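Conserved domain protein (Porphyromonas gingivalis, PDB 3PNN) probably acts as a cytoplasmic glycosyltransferase, passing a sugar to an acceptor to form a glycosidic linkage, and has a Rossmann-like alpha/beta/alpha fold. Local coordinates at residues 51-56 with 66-71; 218-223 with 247-252; 78-83 with 111-116. All coordinates share one frame; numbering follows the deposited sequence.

Contact 1: 51-56 with 66-71; sequences LVFVIR and KILTKY
Strand 51-55 and the helical segment 66-71 run antiparallel, their axes 176° apart in direction and 11.8 Å from each other at closest approach, with Leu51 level with Tyr71 and Phe53 level with Leu68. No hydrogen bond crosses that gap; side chains fill it. Phe53 does most of the work from the strand. Its CG lies anti to the carbonyl carbon (chi1 -62°), which carries the ring out toward the helix, and the far end of the ring reaches Tyr71, with CZ of Phe53 3.7 Å from CE2 of Tyr71. These two side chains meet nearly perpendicular to one another. Along the CD2-CE2 side of the same ring comes a methyl of Leu68, its CD2 3.9 Å from Phe53 CE2; here leucine and ring lie alongside, pointing opposite ways. Leu51 adds a looser touch, CD1 to Tyr71 CD2 at 4.1 Å. The tyrosine ring is also met from within its own helix: the carbonyl oxygen of Ile67 stands over one face, 3.7 Å above the plane and displaced toward the rim. The hydroxyl of Tyr71 is hydrogen-bonded to Asp37 OD1, which also forms a salt bridge with Lys70, so this buried ring is anchored at its polar end. The arrangement is the strand-to-helix half of a beta-alpha-beta unit, 50-55, 60-71 and 77-81, in the Rossmann-like part of the fold. Phe63 packs edge-to-face on Phe53, Met36 of helix 35-46 touches both Phe53 and Tyr71, and Leu79 of the neighbouring strand 77-81 reaches Phe53 and Leu68.

Contact 2: 218-223 with 247-252; sequences WGFTPD and FFIPFV
The indole of Trp218 takes a methyl of Ile249 over one face, while the ring of Phe220 meets that same methyl at its edge, near the ring plane. This is a strand-to-helix packing contact in the Rossmann-like alpha/beta/alpha fold: strand 217-220 supplies the two aromatic rings, and the first turn of helix 249-259 supplies the isoleucine. CG2 of Ile249 sits 3.8 Å from the centroid of the five-membered ring of Trp218 and 25° off its normal, a CH-pi contact. It is displaced toward the NE1 side of the indole, with CE2 of Trp218 3.7 Å away. Ile249 CG2 is anti to its own backbone N while CG1 is anti to the carbonyl carbon (chi1 -63°), and this choice of rotamer puts the single methyl, rather than the longer branch, over the indole face and beside the edge of the Phe220 ring. Trp218 NE1 is hydrogen-bonded to Asn216 just before the segment, which ties down the polar side of the indole.

All three touching residues are buried. Phe220 has further aromatic company, stacking on Tyr224 and meeting Tyr149 edge-to-face, and Ile249 is also packed by Val107 of helix 103-108. At the start of the helix, Ile249 N is hydrogen-bonded to Thr103. The methyl's second aromatic neighbour is the far end of the phenylalanine ring, with Phe220 CZ 4.1 Å from Ile249 CG2.

Contact 3: 78-83 with 111-116; sequences ELVFQE and RDAIRE
Ala113 packs against Glu78 and Val80 in a small surface contact between the loop 111-116, which follows helix 103-108, and strand 77-81. In this Rossmann-like alpha/beta/alpha fold, strand 77-81 pairs in parallel with strand 50-55, and segment 111-116 leads from helix 103-108 into strand 118-122. The CA atoms of Val80 and Ala113 are 7.9 Å apart, and on the loop's side the touching is done by the methyl of Ala113. That methyl points toward the strand and is met by two side chains that also point across.

From Glu78 comes the carboxylate. With CG anti to the backbone N (chi1 169°) and an extended chain beyond it, the carboxylate reaches the alanine methyl; Glu78 CD is 3.8 Å from Ala113 CB, with both oxygens at nearly the same range. This is van der Waals contact, and no hydrogen bond joins the two segments. Val80 approaches with a single branch, CG1, which its chi1 of -60° places anti to the carbonyl carbon.

The loop has further partners. Arg115 folds back on its own loop, with NH1 making weak hydrogen bonds to the carbonyl oxygens of Arg111 and Ile114. Arg111 NH1 forms a salt bridge with Glu229 OE1 of helix 223-239, and Phe225 of that helix packs on Arg111, Ile114 and Arg115. Glu116 OE2 is hydrogen-bonded to Thr7 of strand 7-11. On the strand, Val80 also touches Val54 and Met109. The apolar touch that completes the contact is Val80 CG1 to Ala113 CB, at 4.1 Å.

How the contacts relate
From the N terminus, contact 1 closes first, as helix 60-71 folds back on strand 50-55 after a short connection. The chain then enters strand 77-81, where contact 3 opens; it closes 28 residues on, beyond helix 103-108. Contact 2 comes last, bringing helix 249-259 onto strand 217-220 after the intervening helix 223-239. The three loops follow in series, neither nested nor crossed. Contacts 1 and 3 are joined through their paired strands, with probable hydrogen bonds from Val80 N to Phe53 O and from Gln82 N to Ile55 O. Contacts 2 and 3 meet where Pro222 packs on Arg115 and Glu116, whereas contacts 1 and 2 do not touch.

Contact 1: 51-56 with 66-71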
loop_
_atom_site.group_PDB
_atom_site.type_symbol
_atom_site.label_atom_id
_atom_site.label_comp_id
_atom_site.label_asym_id
_atom_site.label_seq_id
_atom_site.Cartn_x
_atom_site.Cartn_y
_atom_site.Cartn_z
ATOM N N LEU A 51 13.036 -7.605 -0.408
ATOM C CA LEU A 51 11.978 -7.009 0.384
ATOM C C LEU A 51 12.539 -5.956 1.326
ATOM O O LEU A 51 13.586 -6.147 1.955
ATOM C CB LEU A 51 11.289 -8.063 1.246
ATOM C CG LEU A 51 10.890 -9.393 0.618
ATOM C CD1 LEU A 51 10.206 -10.249 1.711
ATOM C CD2 LEU A 51 9.967 -9.168 -0.572
ATOM N N VAL A 52 11.823 -4.849 1.440
ATOM C CA VAL A 52 12.089 -3.880 2.492
ATOM C C VAL A 52 10.795 -3.673 3.286
ATOM O O VAL A 52 9.732 -3.438 2.692
ATOM C CB VAL A 52 12.578 -2.527 1.909
ATOM C CG1 VAL A 52 12.712 -1.471 3.019
ATOM C CG2 VAL A 52 13.905 -2.718 1.171
ATOM N N PHE A 53 10.881 -3.786 4.614
ATOM C CA PHE A 53 9.740 -3.517 5.486
ATOM C C PHE A 53 10.000 -2.243 6.256
ATOM O O PHE A 53 11.052 -2.107 6.881
ATOM C CB PHE A 53 9.544 -4.650 6.511
ATOM C CG PHE A 53 9.235 -5.987 5.878
ATOM C CD1 PHE A 53 7.918 -6.337 5.589
ATOM C CD2 PHE A 53 10.257 -6.873 5.564
ATOM C CE1 PHE A 53 7.620 -7.575 5.002
ATOM C CE2 PHE A 53 9.976 -8.115 4.968
ATOM C CZ PHE A 53 8.656 -8.462 4.690
ATOM N N VAL A 54 9.050 -1.312 6.233
ATOM C CA VAL A 54 9.113 -0.227 7.212
ATOM C C VAL A 54 8.282 -0.638 8.433
ATOM O O VAL A 54 7.103 -0.969 8.306
ATOM C CB VAL A 54 8.646 1.133 6.646
ATOM C CG1 VAL A 54 7.253 1.027 6.030
ATOM C CG2 VAL A 54 8.715 2.216 7.737
ATOM N N ILE A 55 8.919 -0.650 9.598
ATOM C CA ILE A 55 8.257 -0.994 10.851
ATOM C C ILE A 55 8.600 0.085 11.879
ATOM O O ILE A 55 9.106 1.149 11.511
ATOM C CB ILE A 55 8.709 -2.379 11.375
ATOM C CG1 ILE A 55 10.211 -2.393 11.675
ATOM C CG2 ILE A 55 8.351 -3.499 10.379
ATOM C CD1 ILE A 55 10.618 -3.583 12.585
ATOM N N ARG A 56 8.321 -0.170 13.159
ATOM C CA ARG A 56 8.783 0.731 14.215
ATOM C C ARG A 56 9.610 -0.045 15.232
ATOM O O ARG A 56 9.454 -1.253 15.363
ATOM C CB ARG A 56 7.602 1.459 14.870
ATOM C CG ARG A 56 6.697 2.105 13.825
ATOM C CD ARG A 56 5.622 3.034 14.406
ATOM N NE ARG A 56 4.786 3.530 13.312
ATOM C CZ ARG A 56 3.453 3.516 13.305
ATOM N NH1 ARG A 56 2.775 3.079 14.369
ATOM N NH2 ARG A 56 2.798 3.967 12.239
ATOM N N LYS A 66 9.154 -13.397 14.576
ATOM C CA LYS A 66 7.968 -14.069 14.055
ATOM C C LYS A 66 7.778 -13.878 12.556
ATOM O O LYS A 66 7.113 -14.684 11.913
ATOM C CB LYS A 66 6.707 -13.560 14.776
ATOM C CG LYS A 66 6.569 -13.983 16.253
ATOM C CD LYS A 66 5.308 -13.355 16.851
ATOM C CE LYS A 66 4.813 -14.095 18.089
ATOM N NZ LYS A 66 5.768 -13.998 19.213
ATOM N N ILE A 67 8.329 -12.809 11.996
ATOM C CA ILE A 67 8.089 -12.527 10.578
ATOM C C ILE A 67 9.335 -12.686 9.698
ATOM O O ILE A 67 9.304 -13.416 8.705
ATOM C CB ILE A 67 7.417 -11.151 10.388
ATOM C CG1 ILE A 67 6.051 -11.155 11.101
ATOM C CG2 ILE A 67 7.283 -10.806 8.892
ATOM C CD1 ILE A 67 5.192 -9.941 10.833
ATOM N N LEU A 68 10.431 -12.023 10.051
ATOM C CA LEU A 68 11.637 -12.128 9.223
ATOM C C LEU A 68 12.146 -13.564 9.096
ATOM O O LEU A 68 12.744 -13.928 8.081
ATOM C CB LEU A 68 12.763 -11.227 9.735
ATOM C CG LEU A 68 12.590 -9.748 9.393
ATOM C CD1 LEU A 68 13.934 -9.022 9.515
ATOM C CD2 LEU A 68 12.003 -9.572 7.992
ATOM N N THR A 69 11.932 -14.371 10.129
ATOM C CA THR A 69 12.401 -15.751 10.112
ATOM C C THR A 69 11.681 -16.554 9.028
ATOM O O THR A 69 12.190 -17.571 8.553
ATOM C CB THR A 69 12.153 -16.447 11.453
ATOM O OG1 THR A 69 10.786 -16.240 11.842
ATOM C CG2 THR A 69 13.079 -15.892 12.526
ATOM N N LYS A 70 10.492 -16.107 8.642
ATOM C CA LYS A 70 9.744 -16.816 7.598
ATOM C C LYS A 70 10.378 -16.630 6.217
ATOM O O LYS A 70 10.292 -17.519 5.363
ATOM C CB LYS A 70 8.276 -16.364 7.570
ATOM C CG LYS A 70 7.444 -16.851 8.765
ATOM C CD LYS A 70 5.939 -16.559 8.605
ATOM C CE LYS A 70 5.629 -15.072 8.743
ATOM N NZ LYS A 70 4.157 -14.772 8.628
ATOM N N TYR A 71 11.009 -15.476 6.003
ATOM C CA TYR A 71 11.488 -15.105 4.664
ATOM C C TYR A 71 13.003 -15.182 4.492
ATOM O O TYR A 71 13.489 -15.258 3.371
ATOM C CB TYR A 71 11.009 -13.697 4.278
ATOM C CG TYR A 71 9.549 -13.435 4.573
ATOM C CD1 TYR A 71 8.580 -14.383 4.268
ATOM C CD2 TYR A 71 9.137 -12.228 5.139
ATOM C CE1 TYR A 71 7.238 -14.150 4.536
ATOM C CE2 TYR A 71 7.796 -11.982 5.409
ATOM C CZ TYR A 71 6.851 -12.944 5.100
ATOM O OH TYR A 71 5.523 -12.722 5.385
#

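Contact 2: 218-223 with 247-252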
loop_
_atom_site.group_PDB
_atom_site.type_symbol
_atom_site.label_atom_id
_atom_site.label_comp_id
_atom_site.label_asym_id
_atom_site.label_seq_id
_atom_site.Cartn_x
_atom_site.Cartn_y
_atom_site.Cartn_z
ATOM N N TRP A 218 1.554 0.633 -5.565
ATOM C CA TRP A 218 2.173 1.630 -6.451
ATOM C C TRP A 218 3.504 1.121 -6.966
ATOM O O TRP A 218 4.116 0.244 -6.348
ATOM C CB TRP A 218 2.484 2.887 -5.647
ATOM C CG TRP A 218 1.311 3.519 -5.010
ATOM C CD1 TRP A 218 0.856 3.336 -3.735
ATOM C CD2 TRP A 218 0.445 4.472 -5.620
ATOM N NE1 TRP A 218 -0.253 4.124 -3.519
ATOM C CE2 TRP A 218 -0.527 4.825 -4.666
ATOM C CE3 TRP A 218 0.393 5.058 -6.893
ATOM C CZ2 TRP A 218 -1.548 5.741 -4.941
ATOM C CZ3 TRP A 218 -0.617 5.984 -7.163
ATOM C CH2 TRP A 218 -1.575 6.306 -6.192
ATOM N N GLY A 219 3.975 1.703 -8.064
ATOM C CA GLY A 219 5.330 1.472 -8.552
ATOM C C GLY A 219 6.036 2.810 -8.744
ATOM O O GLY A 219 5.526 3.680 -9.452
ATOM N N PHE A 220 7.199 2.974 -8.116
ATOM C CA PHE A 220 7.930 4.250 -8.150
ATOM C C PHE A 220 9.389 4.044 -8.544
ATOM O O PHE A 220 9.887 2.911 -8.578
ATOM C CB PHE A 220 7.906 4.937 -6.774
ATOM C CG PHE A 220 6.522 5.348 -6.287
ATOM C CD1 PHE A 220 5.750 6.260 -6.997
ATOM C CD2 PHE A 220 6.023 4.845 -5.088
ATOM C CE1 PHE A 220 4.494 6.646 -6.534
ATOM C CE2 PHE A 220 4.772 5.225 -4.617
ATOM C CZ PHE A 220 4.009 6.139 -5.339
ATOM N N THR A 221 10.072 5.150 -8.829
ATOM C CA THR A 221 11.524 5.161 -8.947
ATOM C C THR A 221 12.041 6.049 -7.822
ATOM O O THR A 221 11.275 6.796 -7.230
ATOM C CB THR A 221 11.986 5.695 -10.326
ATOM O OG1 THR A 221 11.279 6.902 -10.642
ATOM C CG2 THR A 221 11.685 4.665 -11.423
ATOM N N PRO A 222 13.347 5.977 -7.519
ATOM C CA PRO A 222 13.810 6.648 -6.286
ATOM C C PRO A 222 13.664 8.176 -6.264
ATOM O O PRO A 222 13.691 8.765 -5.170
ATOM C CB PRO A 222 15.280 6.211 -6.175
ATOM C CG PRO A 222 15.295 4.839 -6.880
ATOM C CD PRO A 222 14.344 5.035 -8.054
ATOM N N ASP A 223 13.506 8.821 -7.419
ATOM C CA ASP A 223 13.272 10.276 -7.412
ATOM C C ASP A 223 11.996 10.587 -6.627
ATOM O O ASP A 223 11.794 11.699 -6.169
ATOM C CB ASP A 223 13.148 10.830 -8.833
ATOM C CG ASP A 223 12.297 9.946 -9.724
ATOM O OD1 ASP A 223 11.125 10.311 -9.999
ATOM O OD2 ASP A 223 12.797 8.880 -10.138
ATOM N N PHE A 247 0.347 12.771 6.267
ATOM C CA PHE A 247 0.984 12.944 4.962
ATOM C C PHE A 247 0.827 11.642 4.195
ATOM O O PHE A 247 1.539 10.669 4.466
ATOM C CB PHE A 247 2.464 13.270 5.205
ATOM C CG PHE A 247 3.244 13.638 3.970
ATOM C CD1 PHE A 247 2.874 14.721 3.189
ATOM C CD2 PHE A 247 4.394 12.934 3.634
ATOM C CE1 PHE A 247 3.613 15.079 2.062
ATOM C CE2 PHE A 247 5.143 13.288 2.509
ATOM C CZ PHE A 247 4.750 14.358 1.723
ATOM N N PHE A 248 -0.119 11.625 3.251
ATOM C CA PHE A 248 -0.570 10.401 2.573
ATOM C C PHE A 248 -0.028 10.272 1.156
ATOM O O PHE A 248 0.142 11.273 0.465
ATOM C CB PHE A 248 -2.096 10.396 2.458
ATOM C CG PHE A 248 -2.810 10.225 3.763
ATOM C CD1 PHE A 248 -2.686 9.051 4.486
ATOM C CD2 PHE A 248 -3.632 11.226 4.250
ATOM C CE1 PHE A 248 -3.351 8.884 5.686
ATOM C CE2 PHE A 248 -4.303 11.067 5.450
ATOM C CZ PHE A 248 -4.162 9.894 6.166
ATOM N N ILE A 249 0.175 9.035 0.702
ATOM C CA ILE A 249 0.680 8.813 -0.653
ATOM C C ILE A 249 -0.198 9.431 -1.771
ATOM O O ILE A 249 0.317 10.147 -2.649
ATOM C CB ILE A 249 0.907 7.322 -0.918
ATOM C CG1 ILE A 249 1.978 6.776 0.034
ATOM C CG2 ILE A 249 1.281 7.084 -2.382
ATOM C CD1 ILE A 249 2.068 5.248 0.009
ATOM N N PRO A 250 -1.519 9.157 -1.754
ATOM C CA PRO A 250 -2.407 9.712 -2.792
ATOM C C PRO A 250 -2.316 11.229 -2.897
ATOM O O PRO A 250 -2.396 11.773 -4.004
ATOM C CB PRO A 250 -3.812 9.333 -2.307
ATOM C CG PRO A 250 -3.624 8.224 -1.359
ATOM C CD PRO A 250 -2.260 8.365 -0.754
ATOM N N PHE A 251 -2.167 11.911 -1.764
ATOM C CA PHE A 251 -2.042 13.362 -1.779
ATOM C C PHE A 251 -0.823 13.827 -2.571
ATOM O O PHE A 251 -0.913 14.732 -3.411
ATOM C CB PHE A 251 -1.983 13.943 -0.362
ATOM C CG PHE A 251 -1.583 15.397 -0.331
ATOM C CD1 PHE A 251 -2.536 16.394 -0.425
ATOM C CD2 PHE A 251 -0.246 15.763 -0.228
ATOM C CE1 PHE A 251 -2.169 17.730 -0.411
ATOM C CE2 PHE A 251 0.129 17.089 -0.218
ATOM C CZ PHE A 251 -0.832 18.077 -0.308
ATOM N N VAL A 252 0.322 13.226 -2.272
ATOM C CA VAL A 252 1.568 13.528 -2.966
ATOM C C VAL A 252 1.485 13.182 -4.449
ATOM O O VAL A 252 1.860 13.979 -5.299
ATOM C CB VAL A 252 2.745 12.732 -2.342
ATOM C CG1 VAL A 252 3.983 12.841 -3.220
ATOM C CG2 VAL A 252 3.009 13.240 -0.931
#

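Contact 3: 78-83 with 111-116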
loop_
_atom_site.group_PDB
_atom_site.type_symbol
_atom_site.label_atom_id
_atom_site.label_comp_id
_atom_site.label_asym_id
_atom_site.label_seq_id
_atom_site.Cartn_x
_atom_site.Cartn_y
_atom_site.Cartn_z
ATOM N N GLU A 78 15.200 -6.446 4.409
ATOM C CA GLU A 78 15.798 -5.353 5.169
ATOM C C GLU A 78 14.699 -4.614 5.926
ATOM O O GLU A 78 13.577 -4.468 5.415
ATOM C CB GLU A 78 16.554 -4.385 4.243
ATOM C CG GLU A 78 16.958 -3.089 4.954
ATOM C CD GLU A 78 18.105 -2.333 4.290
ATOM O OE1 GLU A 78 18.421 -2.595 3.106
ATOM O OE2 GLU A 78 18.695 -1.462 4.968
ATOM N N LEU A 79 15.024 -4.160 7.138
ATOM C CA LEU A 79 14.118 -3.328 7.932
ATOM C C LEU A 79 14.533 -1.857 7.918
ATOM O O LEU A 79 15.716 -1.534 8.034
ATOM C CB LEU A 79 14.083 -3.798 9.387
ATOM C CG LEU A 79 13.658 -5.240 9.625
ATOM C CD1 LEU A 79 13.684 -5.556 11.131
ATOM C CD2 LEU A 79 12.281 -5.484 9.036
ATOM N N VAL A 80 13.552 -0.973 7.747
ATOM C CA VAL A 80 13.731 0.452 8.012
ATOM C C VAL A 80 12.692 0.873 9.038
ATOM O O VAL A 80 11.721 0.153 9.271
ATOM C CB VAL A 80 13.663 1.339 6.737
ATOM C CG1 VAL A 80 14.754 0.923 5.754
ATOM C CG2 VAL A 80 12.266 1.290 6.064
ATOM N N PHE A 81 12.907 2.018 9.680
ATOM C CA PHE A 81 12.115 2.359 10.862
ATOM C C PHE A 81 11.429 3.715 10.768
ATOM O O PHE A 81 12.076 4.733 10.523
ATOM C CB PHE A 81 13.008 2.316 12.113
ATOM C CG PHE A 81 13.595 0.963 12.361
ATOM C CD1 PHE A 81 12.913 0.030 13.123
ATOM C CD2 PHE A 81 14.807 0.607 11.783
ATOM C CE1 PHE A 81 13.439 -1.245 13.327
ATOM C CE2 PHE A 81 15.342 -0.654 11.981
ATOM C CZ PHE A 81 14.653 -1.582 12.757
ATOM N N GLN A 82 10.120 3.728 10.990
ATOM C CA GLN A 82 9.376 4.988 11.011
ATOM C C GLN A 82 9.269 5.491 12.433
ATOM O O GLN A 82 8.605 4.867 13.261
ATOM C CB GLN A 82 7.967 4.808 10.436
ATOM C CG GLN A 82 7.140 6.110 10.448
ATOM C CD GLN A 82 5.656 5.901 10.146
ATOM O OE1 GLN A 82 5.066 4.888 10.532
ATOM N NE2 GLN A 82 5.043 6.877 9.476
ATOM N N GLU A 83 9.928 6.612 12.725
ATOM C CA GLU A 83 9.830 7.237 14.039
ATOM C C GLU A 83 9.359 8.688 13.915
ATOM O O GLU A 83 9.564 9.342 12.889
ATOM C CB GLU A 83 11.164 7.155 14.791
ATOM C CG GLU A 83 11.753 5.735 14.913
ATOM C CD GLU A 83 10.839 4.734 15.640
ATOM O OE1 GLU A 83 10.062 5.145 16.535
ATOM O OE2 GLU A 83 10.906 3.521 15.318
ATOM N N ARG A 111 14.264 5.609 1.851
ATOM C CA ARG A 111 15.005 6.395 0.862
ATOM C C ARG A 111 16.481 6.005 0.682
ATOM O O ARG A 111 17.007 6.072 -0.423
ATOM C CB ARG A 111 14.892 7.891 1.179
ATOM C CG ARG A 111 16.220 8.533 1.473
ATOM C CD ARG A 111 16.242 9.967 1.005
ATOM N NE ARG A 111 15.624 10.844 1.984
ATOM C CZ ARG A 111 15.021 11.985 1.674
ATOM N NH1 ARG A 111 14.482 12.730 2.629
ATOM N NH2 ARG A 111 14.949 12.372 0.407
ATOM N N ASP A 112 17.158 5.616 1.756
ATOM C CA ASP A 112 18.567 5.220 1.629
ATOM C C ASP A 112 18.742 3.750 1.229
ATOM O O ASP A 112 19.737 3.384 0.593
ATOM C CB ASP A 112 19.333 5.526 2.922
ATOM C CG ASP A 112 19.438 7.024 3.198
ATOM O OD1 ASP A 112 19.615 7.803 2.237
ATOM O OD2 ASP A 112 19.339 7.421 4.375
ATOM N N ALA A 113 17.763 2.917 1.573
ATOM C CA ALA A 113 17.847 1.485 1.319
ATOM C C ALA A 113 17.426 1.116 -0.104
ATOM O O ALA A 113 17.853 0.102 -0.621
ATOM C CB ALA A 113 16.995 0.712 2.314
ATOM N N ILE A 114 16.581 1.929 -0.728
ATOM C CA ILE A 114 16.006 1.541 -2.012
ATOM C C ILE A 114 16.584 2.424 -3.114
ATOM O O ILE A 114 16.362 3.629 -3.130
ATOM C CB ILE A 114 14.477 1.642 -1.966
ATOM C CG1 ILE A 114 13.952 0.673 -0.896
ATOM C CG2 ILE A 114 13.880 1.361 -3.351
ATOM C CD1 ILE A 114 12.470 0.800 -0.568
ATOM N N ARG A 115 17.338 1.824 -4.027
ATOM C CA ARG A 115 17.997 2.599 -5.081
ATOM C C ARG A 115 17.689 2.022 -6.459
ATOM O O ARG A 115 18.514 2.080 -7.366
ATOM C CB ARG A 115 19.517 2.659 -4.861
ATOM C CG ARG A 115 19.969 3.157 -3.475
ATOM C CD ARG A 115 19.164 4.373 -2.970
ATOM N NE ARG A 115 19.295 5.580 -3.792
ATOM C CZ ARG A 115 18.407 6.578 -3.806
ATOM N NH1 ARG A 115 17.312 6.514 -3.053
ATOM N NH2 ARG A 115 18.604 7.640 -4.582
ATOM N N GLU A 116 16.488 1.472 -6.611
ATOM C CA GLU A 116 16.064 0.894 -7.870
ATOM C C GLU A 116 14.549 1.057 -7.922
ATOM O O GLU A 116 13.950 1.460 -6.920
ATOM C CB GLU A 116 16.454 -0.583 -7.928
ATOM C CG GLU A 116 15.943 -1.430 -6.747
ATOM C CD GLU A 116 16.783 -1.275 -5.481
ATOM O OE1 GLU A 116 18.017 -1.114 -5.597
ATOM O OE2 GLU A 116 16.218 -1.313 -4.364
#